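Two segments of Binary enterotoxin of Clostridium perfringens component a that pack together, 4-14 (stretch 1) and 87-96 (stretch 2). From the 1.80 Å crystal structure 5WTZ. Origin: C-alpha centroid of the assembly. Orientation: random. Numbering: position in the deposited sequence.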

ATOM      1  N   LEU A   4     -16.093 -25.273 -18.983  1.00 52.86           N
ATOM      2  CA  LEU A   4     -16.789 -24.098 -18.498  1.00 59.04           C
ATOM      3  C   LEU A   4     -15.832 -22.965 -18.150  1.00 49.13           C
ATOM      4  O   LEU A   4     -16.256 -21.822 -18.086  1.00 47.99           O
ATOM      5  CB  LEU A   4     -17.692 -24.431 -17.321  1.00 58.49           C
ATOM      6  CG  LEU A   4     -18.991 -24.937 -17.978  1.00 64.19           C
ATOM      7  CD1 LEU A   4     -18.939 -26.429 -18.382  1.00 65.19           C
ATOM      8  CD2 LEU A   4     -20.267 -24.552 -17.217  1.00 64.36           C
ATOM      9  N   ASP A   5     -14.549 -23.261 -17.959  1.00 56.92           N
ATOM     10  CA  ASP A   5     -13.557 -22.186 -17.863  1.00 52.19           C
ATOM     11  C   ASP A   5     -13.430 -21.456 -19.203  1.00 55.15           C
ATOM     12  O   ASP A   5     -13.328 -20.232 -19.243  1.00 50.55           O
ATOM     13  CB  ASP A   5     -12.187 -22.715 -17.433  1.00 56.86           C
ATOM     14  CG  ASP A   5     -12.099 -22.973 -15.947  1.00 60.38           C
ATOM     15  OD1 ASP A   5     -12.960 -22.469 -15.199  1.00 60.35           O
ATOM     16  OD2 ASP A   5     -11.153 -23.668 -15.521  1.00 67.07           O
ATOM     17  N   ASP A   6     -13.447 -22.216 -20.295  1.00 55.01           N
ATOM     18  CA  ASP A   6     -13.327 -21.647 -21.635  1.00 53.55           C
ATOM     19  C   ASP A   6     -14.593 -20.924 -22.083  1.00 49.85           C
ATOM     20  O   ASP A   6     -14.523 -19.922 -22.791  1.00 57.57           O
ATOM     21  CB  ASP A   6     -12.974 -22.739 -22.649  1.00 62.72           C
ATOM     22  CG  ASP A   6     -11.545 -23.230 -22.509  1.00 66.26           C
ATOM     23  OD1 ASP A   6     -10.710 -22.475 -21.972  1.00 64.54           O
ATOM     24  OD2 ASP A   6     -11.253 -24.365 -22.946  1.00 70.33           O
ATOM     25  N   ASN A   7     -15.752 -21.424 -21.659  1.00 50.37           N
ATOM     26  CA  ASN A   7     -17.023 -20.887 -22.136  1.00 50.62           C
ATOM     27  C   ASN A   7     -17.662 -19.849 -21.203  1.00 48.77           C
ATOM     28  O   ASN A   7     -18.702 -19.267 -21.525  1.00 48.85           O
ATOM     29  CB  ASN A   7     -18.008 -22.035 -22.380  1.00 63.46           C
ATOM     30  CG  ASN A   7     -17.559 -22.965 -23.503  1.00 58.07           C
ATOM     31  OD1 ASN A   7     -16.718 -22.604 -24.332  1.00 57.01           O
ATOM     32  ND2 ASN A   7     -18.125 -24.166 -23.535  1.00 56.32           N
ATOM     33  N   ARG A   8     -17.048 -19.607 -20.052  1.00 47.19           N
ATOM     34  CA  ARG A   8     -17.610 -18.640 -19.111  1.00 46.89           C
ATOM     35  C   ARG A   8     -17.453 -17.219 -19.644  1.00 48.67           C
ATOM     36  O   ARG A   8     -16.511 -16.930 -20.385  1.00 44.34           O
ATOM     37  CB  ARG A   8     -16.954 -18.763 -17.732  1.00 44.12           C
ATOM     38  CG  ARG A   8     -15.560 -18.167 -17.621  1.00 42.89           C
ATOM     39  CD  ARG A   8     -15.322 -17.669 -16.209  1.00 41.07           C
ATOM     40  NE  ARG A   8     -13.912 -17.439 -15.931  1.00 40.21           N
ATOM     41  CZ  ARG A   8     -13.302 -16.270 -16.105  1.00 40.07           C
ATOM     42  NH1 ARG A   8     -13.975 -15.224 -16.571  1.00 38.33           N
ATOM     43  NH2 ARG A   8     -12.015 -16.150 -15.817  1.00 40.31           N
ATOM     44  N   PRO A   9     -18.390 -16.329 -19.285  1.00 45.07           N
ATOM     45  CA  PRO A   9     -18.231 -14.915 -19.639  1.00 46.26           C
ATOM     46  C   PRO A   9     -17.079 -14.271 -18.883  1.00 44.30           C
ATOM     47  O   PRO A   9     -16.503 -14.877 -17.981  1.00 39.98           O
ATOM     48  CB  PRO A   9     -19.565 -14.296 -19.219  1.00 41.85           C
ATOM     49  CG  PRO A   9     -20.064 -15.197 -18.130  1.00 41.98           C
ATOM     50  CD  PRO A   9     -19.650 -16.576 -18.563  1.00 43.59           C
ATOM     51  N   MET A  10     -16.743 -13.044 -19.262  1.00 39.41           N
ATOM     52  CA  MET A  10     -15.748 -12.275 -18.542  1.00 37.63           C
ATOM     53  C   MET A  10     -16.369 -11.773 -17.240  1.00 36.51           C
ATOM     54  O   MET A  10     -15.716 -11.734 -16.190  1.00 35.01           O
ATOM     55  CB  MET A  10     -15.256 -11.118 -19.410  1.00 38.33           C
ATOM     56  CG  MET A  10     -14.045 -10.394 -18.883  1.00 47.61           C
ATOM     57  SD  MET A  10     -13.512  -9.091 -20.020  1.00 58.67           S
ATOM     58  CE  MET A  10     -12.735 -10.068 -21.305  1.00 54.41           C
ATOM     59  N   ASP A  11     -17.650 -11.415 -17.333  1.00 39.58           N
ATOM     60  CA  ASP A  11     -18.422 -10.831 -16.236  1.00 38.08           C
ATOM     61  C   ASP A  11     -19.730 -11.607 -16.022  1.00 41.45           C
ATOM     62  O   ASP A  11     -20.636 -11.538 -16.856  1.00 41.62           O
ATOM     63  CB  ASP A  11     -18.710  -9.358 -16.544  1.00 34.40           C
ATOM     64  CG  ASP A  11     -19.165  -8.567 -15.331  1.00 39.14           C
ATOM     65  OD1 ASP A  11     -19.627  -9.170 -14.334  1.00 39.75           O
ATOM     66  OD2 ASP A  11     -19.059  -7.321 -15.379  1.00 33.21           O
ATOM     67  N   PHE A  12     -19.827 -12.342 -14.911  1.00 45.14           N
ATOM     68  CA  PHE A  12     -21.028 -13.131 -14.597  1.00 48.27           C
ATOM     69  C   PHE A  12     -22.224 -12.236 -14.291  1.00 42.77           C
ATOM     70  O   PHE A  12     -23.366 -12.697 -14.292  1.00 46.25           O
ATOM     71  CB  PHE A  12     -20.776 -14.078 -13.415  1.00 40.65           C
ATOM     72  CG  PHE A  12     -20.043 -15.327 -13.796  1.00 41.54           C
ATOM     73  CD1 PHE A  12     -20.639 -16.272 -14.609  1.00 46.32           C
ATOM     74  CD2 PHE A  12     -18.748 -15.547 -13.360  1.00 41.16           C
ATOM     75  CE1 PHE A  12     -19.960 -17.423 -14.974  1.00 46.81           C
ATOM     76  CE2 PHE A  12     -18.063 -16.690 -13.719  1.00 42.43           C
ATOM     77  CZ  PHE A  12     -18.669 -17.632 -14.525  1.00 42.08           C
ATOM     78  N   ALA A  13     -21.940 -10.961 -14.042  1.00 42.25           N
ATOM     79  CA  ALA A  13     -22.950  -9.930 -13.834  1.00 39.06           C
ATOM     80  C   ALA A  13     -23.972 -10.336 -12.766  1.00 43.47           C
ATOM     81  O   ALA A  13     -23.857  -9.930 -11.616  1.00 39.66           O
ATOM     82  CB  ALA A  13     -23.640  -9.607 -15.144  1.00 36.59           C
ATOM     83  N   LYS A  14     -24.956 -11.145 -13.146  1.00 49.25           N
ATOM     84  CA  LYS A  14     -25.996 -11.573 -12.205  1.00 48.16           C
ATOM     85  C   LYS A  14     -26.296 -13.068 -12.319  1.00 47.55           C
ATOM     86  O   LYS A  14     -27.120 -13.618 -11.577  1.00 41.61           O
ATOM     87  CB  LYS A  14     -27.265 -10.757 -12.429  1.00 48.08           C
ATOM     88  CG  LYS A  14     -27.060  -9.269 -12.208  1.00 41.21           C
ATOM     89  CD  LYS A  14     -28.380  -8.529 -12.185  1.00 46.82           C
ATOM     90  CE  LYS A  14     -28.215  -7.131 -11.609  1.00 50.46           C
ATOM     91  NZ  LYS A  14     -29.470  -6.343 -11.751  1.00 57.75           N
ATOM     92  N   MET A  87      -5.238 -20.077 -10.886  1.00 44.21           N
ATOM     93  CA  MET A  87      -5.100 -18.846 -11.657  1.00 42.15           C
ATOM     94  C   MET A  87      -6.171 -18.711 -12.739  1.00 39.58           C
ATOM     95  O   MET A  87      -6.548 -19.691 -13.378  1.00 39.71           O
ATOM     96  CB  MET A  87      -3.710 -18.783 -12.288  1.00 41.35           C
ATOM     97  CG  MET A  87      -2.589 -18.751 -11.274  1.00 39.48           C
ATOM     98  SD  MET A  87      -0.972 -18.678 -12.054  1.00 57.74           S
ATOM     99  CE  MET A  87       0.040 -18.222 -10.646  1.00 61.71           C
ATOM    100  N   LEU A  88      -6.657 -17.490 -12.938  1.00 33.77           N
ATOM    101  CA  LEU A  88      -7.654 -17.224 -13.974  1.00 37.63           C
ATOM    102  C   LEU A  88      -7.098 -17.511 -15.365  1.00 38.86           C
ATOM    103  O   LEU A  88      -5.963 -17.147 -15.670  1.00 34.54           O
ATOM    104  CB  LEU A  88      -8.130 -15.773 -13.902  1.00 33.63           C
ATOM    105  CG  LEU A  88      -8.798 -15.290 -12.611  1.00 31.86           C
ATOM    106  CD1 LEU A  88      -9.243 -13.862 -12.810  1.00 25.17           C
ATOM    107  CD2 LEU A  88      -9.975 -16.185 -12.237  1.00 30.45           C
ATOM    108  N   THR A  89      -7.895 -18.174 -16.203  1.00 45.23           N
ATOM    109  CA  THR A  89      -7.485 -18.478 -17.574  1.00 46.05           C
ATOM    110  C   THR A  89      -7.670 -17.253 -18.465  1.00 44.04           C
ATOM    111  O   THR A  89      -7.035 -17.115 -19.508  1.00 41.14           O
ATOM    112  CB  THR A  89      -8.290 -19.651 -18.152  1.00 40.58           C
ATOM    113  OG1 THR A  89      -9.685 -19.324 -18.130  1.00 41.49           O
ATOM    114  CG2 THR A  89      -8.058 -20.914 -17.336  1.00 36.59           C
ATOM    115  N   LYS A  90      -8.552 -16.365 -18.027  1.00 41.64           N
ATOM    116  CA  LYS A  90      -8.900 -15.161 -18.760  1.00 39.86           C
ATOM    117  C   LYS A  90      -9.482 -14.191 -17.734  1.00 39.25           C
ATOM    118  O   LYS A  90      -9.813 -14.613 -16.621  1.00 32.98           O
ATOM    119  CB  LYS A  90      -9.899 -15.470 -19.878  1.00 40.05           C
ATOM    120  CG  LYS A  90     -11.257 -15.940 -19.389  1.00 41.68           C
ATOM    121  CD  LYS A  90     -11.845 -16.970 -20.338  1.00 50.19           C
ATOM    122  CE  LYS A  90     -13.361 -17.039 -20.233  1.00 49.89           C
ATOM    123  NZ  LYS A  90     -14.022 -15.965 -21.043  1.00 49.74           N
ATOM    124  N   PRO A  91      -9.602 -12.897 -18.090  1.00 34.10           N
ATOM    125  CA  PRO A  91     -10.122 -11.921 -17.126  1.00 32.50           C
ATOM    126  C   PRO A  91     -11.450 -12.292 -16.458  1.00 37.00           C
ATOM    127  O   PRO A  91     -12.318 -12.935 -17.066  1.00 36.20           O
ATOM    128  CB  PRO A  91     -10.292 -10.669 -17.980  1.00 27.06           C
ATOM    129  CG  PRO A  91      -9.184 -10.772 -18.954  1.00 29.17           C
ATOM    130  CD  PRO A  91      -9.146 -12.232 -19.323  1.00 35.19           C
ATOM    131  N   LEU A  92     -11.586 -11.873 -15.202  1.00 31.85           N
ATOM    132  CA  LEU A  92     -12.805 -12.074 -14.428  1.00 32.64           C
ATOM    133  C   LEU A  92     -13.163 -10.792 -13.682  1.00 28.50           C
ATOM    134  O   LEU A  92     -12.355 -10.275 -12.913  1.00 28.52           O
ATOM    135  CB  LEU A  92     -12.635 -13.224 -13.430  1.00 31.41           C
ATOM    136  CG  LEU A  92     -13.840 -13.535 -12.528  1.00 29.27           C
ATOM    137  CD1 LEU A  92     -14.891 -14.272 -13.320  1.00 36.64           C
ATOM    138  CD2 LEU A  92     -13.440 -14.328 -11.286  1.00 26.77           C
ATOM    139  N   TYR A  93     -14.368 -10.276 -13.901  1.00 26.64           N
ATOM    140  CA  TYR A  93     -14.856  -9.177 -13.074  1.00 24.74           C
ATOM    141  C   TYR A  93     -15.454  -9.705 -11.767  1.00 28.36           C
ATOM    142  O   TYR A  93     -16.175 -10.712 -11.748  1.00 28.09           O
ATOM    143  CB  TYR A  93     -15.888  -8.340 -13.826  1.00 24.74           C
ATOM    144  CG  TYR A  93     -15.366  -7.581 -15.015  1.00 29.72           C
ATOM    145  CD1 TYR A  93     -15.294  -8.179 -16.266  1.00 32.90           C
ATOM    146  CD2 TYR A  93     -14.966  -6.250 -14.902  1.00 27.87           C
ATOM    147  CE1 TYR A  93     -14.832  -7.483 -17.357  1.00 38.29           C
ATOM    148  CE2 TYR A  93     -14.506  -5.549 -15.996  1.00 28.88           C
ATOM    149  CZ  TYR A  93     -14.440  -6.178 -17.223  1.00 35.05           C
ATOM    150  OH  TYR A  93     -13.982  -5.509 -18.329  1.00 34.98           O
ATOM    151  N   VAL A  94     -15.143  -9.030 -10.667  1.00 27.59           N
ATOM    152  CA  VAL A  94     -15.661  -9.417  -9.368  1.00 25.29           C
ATOM    153  C   VAL A  94     -16.262  -8.208  -8.672  1.00 28.34           C
ATOM    154  O   VAL A  94     -16.056  -7.074  -9.120  1.00 26.27           O
ATOM    155  CB  VAL A  94     -14.575 -10.056  -8.488  1.00 26.07           C
ATOM    156  CG1 VAL A  94     -14.169 -11.407  -9.070  1.00 26.82           C
ATOM    157  CG2 VAL A  94     -13.371  -9.130  -8.339  1.00 24.18           C
ATOM    158  N   TYR A  95     -17.002  -8.463  -7.592  1.00 26.78           N
ATOM    159  CA  TYR A  95     -17.822  -7.452  -6.919  1.00 24.35           C
ATOM    160  C   TYR A  95     -17.603  -7.432  -5.411  1.00 24.21           C
ATOM    161  O   TYR A  95     -17.394  -8.477  -4.788  1.00 24.70           O
ATOM    162  CB  TYR A  95     -19.309  -7.697  -7.214  1.00 29.91           C
ATOM    163  CG  TYR A  95     -19.647  -7.632  -8.685  1.00 29.45           C
ATOM    164  CD1 TYR A  95     -19.460  -8.734  -9.508  1.00 27.91           C
ATOM    165  CD2 TYR A  95     -20.137  -6.466  -9.252  1.00 24.05           C
ATOM    166  CE1 TYR A  95     -19.758  -8.681 -10.853  1.00 27.61           C
ATOM    167  CE2 TYR A  95     -20.453  -6.410 -10.603  1.00 24.93           C
ATOM    168  CZ  TYR A  95     -20.252  -7.516 -11.399  1.00 26.30           C
ATOM    169  OH  TYR A  95     -20.546  -7.469 -12.749  1.00 31.88           O
ATOM    170  N   TYR A  96     -17.635  -6.237  -4.826  1.00 25.33           N
ATOM    171  CA  TYR A  96     -17.750  -6.098  -3.377  1.00 28.40           C
ATOM    172  C   TYR A  96     -18.116  -4.674  -3.001  1.00 20.32           C
ATOM    173  O   TYR A  96     -17.647  -3.711  -3.621  1.00 20.51           O
ATOM    174  CB  TYR A  96     -16.460  -6.514  -2.656  1.00 26.49           C
ATOM    175  CG  TYR A  96     -15.224  -5.724  -3.025  1.00 19.52           C
ATOM    176  CD1 TYR A  96     -14.477  -6.046  -4.149  1.00 20.32           C
ATOM    177  CD2 TYR A  96     -14.782  -4.679  -2.227  1.00 19.52           C
ATOM    178  CE1 TYR A  96     -13.324  -5.325  -4.485  1.00 18.78           C
ATOM    179  CE2 TYR A  96     -13.648  -3.963  -2.552  1.00 22.74           C
ATOM    180  CZ  TYR A  96     -12.923  -4.286  -3.670  1.00 20.87           C
ATOM    181  OH  TYR A  96     -11.795  -3.561  -3.964  1.00 20.17           O
TER
HETATM  182  O   HOH W   1     -11.460 -19.023 -15.718  1.00 30.96           O
HETATM  183  O   HOH W   2     -17.631 -12.881 -12.495  1.00 28.77           O

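Stretch 1 begins in a helix and continues as a loop alongside stretch 2, whose residues 92-96 form a strand. The backbones draw closer along the way, from 7.1 Å between the CA atoms of D5 and T89 to 5.0 Å between those of D11 and Y93, and the contact buries 704 Å² in total.

At the helical end the backbones are farther apart, and the K90 side chain spans the gap. The aliphatic part of K90 covers the backbone of D5, with K90 CE 3.3 Å from D5 O, a carbonyl that is buried here without a polar partner.

R8 is the centre of the bonding. Its guanidinium reaches the loop preceding the strand and donates to two successive carbonyls, NH1 to P91 O (2.9 Å) and NH2 to K90 O (2.8 Å), while NH1 also holds P9 O within its own stretch at 2.9 Å. The planar group lies between L92 CD1 over one face and K90 CG over the other. K90 reciprocates, its NZ donating to R8 O at 2.7 Å. The two cationic groups lie close together, R8 NH1 4.5 Å from K90 NZ, and both donate to backbone oxygens across the interface. A water extends the network, accepting from R8 NE (2.9 Å) and lying 3.0 Å from T89 OG1.

At M10 the main chains join directly: Y93 N donates to M10 O at 3.0 Å in a nearly straight bond. The M10 side chain runs along the edge of the Y93 ring, with CG 3.4 Å from Y93 CE1.

D11 OD1 accepts a short 2.5 Å hydrogen bond from Y95 OH and another from A13 N (2.9 Å), so one carboxylate oxygen both anchors the strand and braces the local turn. Beyond it, F12 CE2 meets L92 CD1 at 4.0 Å in an apolar contact.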